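Local coordinates for oligopeptide-binding protein oppA (Lactococcus lactis, PDB 3DRF) that captures oligopeptides for uptake by an ABC transporter, enclosing them in a voluminous cavity by a Venus fly-trap closure, at residues A47-G52 and E233-V238. Residues are numbered along the deposited sequence; the frame is centred on the assembly and turned at random. Where two conformers were deposited one is given.
Sequences AQWLSG and ESIKYV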
loop_
_atom_site.group_PDB
_atom_site.type_symbol
_atom_site.label_atom_id
_atom_site.label_comp_id
_atom_site.label_asym_id
_atom_site.label_seq_id
_atom_site.Cartn_x
_atom_site.Cartn_y
_atom_site.Cartn_z
ATOM N N ALA A 47 15.847 -1.724 -0.036
ATOM C CA ALA A 47 15.986 -1.533 1.425
ATOM C C ALA A 47 15.784 -0.055 1.785
ATOM O O ALA A 47 16.442 0.762 1.309
ATOM C CB ALA A 47 17.351 -1.975 1.941
ATOM N N GLN A 48 14.785 0.180 2.608
ATOM C CA GLN A 48 14.500 1.543 3.168
ATOM C C GLN A 48 13.815 1.338 4.504
ATOM O O GLN A 48 12.693 0.916 4.576
ATOM C CB GLN A 48 13.609 2.362 2.213
ATOM C CG GLN A 48 13.286 3.791 2.776
ATOM C CD GLN A 48 14.530 4.443 3.418
ATOM O OE1 GLN A 48 14.595 4.621 4.577
ATOM N NE2 GLN A 48 15.481 4.820 2.586
ATOM N N TRP A 49 14.550 1.621 5.571
ATOM C CA TRP A 49 14.072 1.282 6.917
ATOM C C TRP A 49 13.163 2.334 7.535
ATOM O O TRP A 49 12.543 2.106 8.530
ATOM C CB TRP A 49 15.308 0.982 7.835
ATOM C CG TRP A 49 16.036 -0.320 7.373
ATOM C CD1 TRP A 49 17.022 -0.406 6.464
ATOM C CD2 TRP A 49 15.727 -1.656 7.785
ATOM N NE1 TRP A 49 17.376 -1.728 6.304
ATOM C CE2 TRP A 49 16.604 -2.510 7.112
ATOM C CE3 TRP A 49 14.796 -2.217 8.698
ATOM C CZ2 TRP A 49 16.605 -3.912 7.305
ATOM C CZ3 TRP A 49 14.775 -3.607 8.855
ATOM C CH2 TRP A 49 15.685 -4.438 8.150
ATOM N N LEU A 50 13.091 3.484 6.873
ATOM C CA LEU A 50 12.170 4.574 7.310
ATOM C C LEU A 50 10.856 4.469 6.550
ATOM O O LEU A 50 10.812 4.531 5.373
ATOM C CB LEU A 50 12.788 5.971 7.044
ATOM C CG LEU A 50 14.137 6.293 7.728
ATOM C CD1 LEU A 50 14.505 7.747 7.447
ATOM C CD2 LEU A 50 14.085 6.031 9.284
ATOM N N SER A 51 9.801 4.232 7.349
ATOM C CA SER A 51 8.459 4.062 6.775
ATOM C C SER A 51 8.092 5.188 5.821
ATOM O O SER A 51 7.584 4.943 4.726
ATOM C CB SER A 51 7.418 3.958 7.892
ATOM O OG SER A 51 6.125 3.679 7.405
ATOM N N GLY A 52 8.369 6.425 6.203
ATOM C CA GLY A 52 7.933 7.574 5.432
ATOM C C GLY A 52 8.536 7.603 4.041
ATOM O O GLY A 52 7.976 8.201 3.123
ATOM N N GLU A 233 19.001 -7.783 -2.474
ATOM C CA GLU A 233 18.872 -9.238 -2.289
ATOM C C GLU A 233 18.368 -9.764 -0.943
ATOM O O GLU A 233 17.462 -10.551 -0.911
ATOM C CB GLU A 233 20.255 -9.885 -2.560
ATOM C CG GLU A 233 20.814 -9.675 -3.956
ATOM C CD GLU A 233 22.151 -10.413 -4.171
ATOM O OE1 GLU A 233 22.506 -11.226 -3.380
ATOM O OE2 GLU A 233 22.758 -10.070 -5.149
ATOM N N SER A 234 19.003 -9.375 0.141
ATOM C CA SER A 234 18.804 -10.086 1.402
ATOM C C SER A 234 19.133 -9.303 2.666
ATOM O O SER A 234 19.810 -8.300 2.634
ATOM C CB SER A 234 19.679 -11.375 1.386
ATOM O OG SER A 234 21.030 -11.030 1.428
ATOM N N ILE A 235 18.638 -9.827 3.769
ATOM C CA ILE A 235 18.937 -9.344 5.114
ATOM C C ILE A 235 19.278 -10.562 6.007
ATOM O O ILE A 235 18.588 -11.537 5.987
ATOM C CB ILE A 235 17.689 -8.712 5.775
ATOM C CG1 ILE A 235 17.017 -7.650 4.869
ATOM C CG2 ILE A 235 18.040 -8.137 7.167
ATOM C CD1 ILE A 235 15.571 -7.321 5.262
ATOM N N LYS A 236 20.339 -10.453 6.778
ATOM C CA LYS A 236 20.642 -11.411 7.871
ATOM C C LYS A 236 20.270 -10.745 9.175
ATOM O O LYS A 236 20.846 -9.775 9.592
ATOM C CB LYS A 236 22.134 -11.872 7.946
ATOM C CG LYS A 236 22.292 -13.120 8.928
ATOM C CD LYS A 236 23.696 -13.460 9.356
ATOM C CE LYS A 236 23.692 -14.356 10.620
ATOM N NZ LYS A 236 24.777 -14.131 11.625
ATOM N N TYR A 237 19.300 -11.329 9.824
ATOM C CA TYR A 237 18.844 -10.863 11.109
ATOM C C TYR A 237 19.416 -11.689 12.294
ATOM O O TYR A 237 19.472 -12.935 12.242
ATOM C CB TYR A 237 17.348 -11.019 11.153
ATOM C CG TYR A 237 16.499 -10.002 10.404
ATOM C CD1 TYR A 237 16.368 -8.706 10.895
ATOM C CD2 TYR A 237 15.737 -10.358 9.305
ATOM C CE1 TYR A 237 15.494 -7.775 10.254
ATOM C CE2 TYR A 237 14.899 -9.440 8.680
ATOM C CZ TYR A 237 14.794 -8.167 9.167
ATOM O OH TYR A 237 13.942 -7.251 8.639
ATOM N N VAL A 238 19.816 -10.988 13.355
ATOM C CA VAL A 238 20.228 -11.621 14.620
ATOM C C VAL A 238 19.443 -10.960 15.732
ATOM O O VAL A 238 18.885 -9.886 15.508
ATOM C CB VAL A 238 21.789 -11.451 14.881
ATOM C CG1 VAL A 238 22.538 -12.076 13.693
ATOM C CG2 VAL A 238 22.150 -9.971 15.049
#
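Trp49 sets the six-membered end of its indole against Tyr237 and Ile235, neighbours on the same side of strand 234-239 whose side chains come to meet it from the opposite direction. The phenol oxygen lies at the indole edge, near the ring plane, with Tyr237 OH 3.3 Å from Trp49 CH2. Tyr237 CE1 follows at 3.9 Å from the same CH2, while the methyl Ile235 CD1 approaches obliquely, 4.1 Å from both CH2 and CZ2 of Trp49. Within the strand, the other methyl branch, Ile235 CG2, sits 3.6 Å above the centre of the Tyr237 ring and backs one face of the phenol. With CG anti to the carbonyl carbon (chi1 -67°), the indole of Trp49 is carried from its loop up to the five-stranded mixed sheet. Phe59 of helix 57-62 packs edge-to-face with the indole, and Trp49 NE1 hydrogen-bonds to Thr215 O. Tyr237 OH hydrogen-bonds to Met62 O. Were Trp49 reduced to an alanine, Ile235 and Tyr237 would probably face a gap and Thr215 O would lose its indole partner. No hydrogen bond crosses between 47-52 and 233-238, so van der Waals fit joins loop to sheet here, while the buried polar ends are satisfied by backbone carbonyls elsewhere.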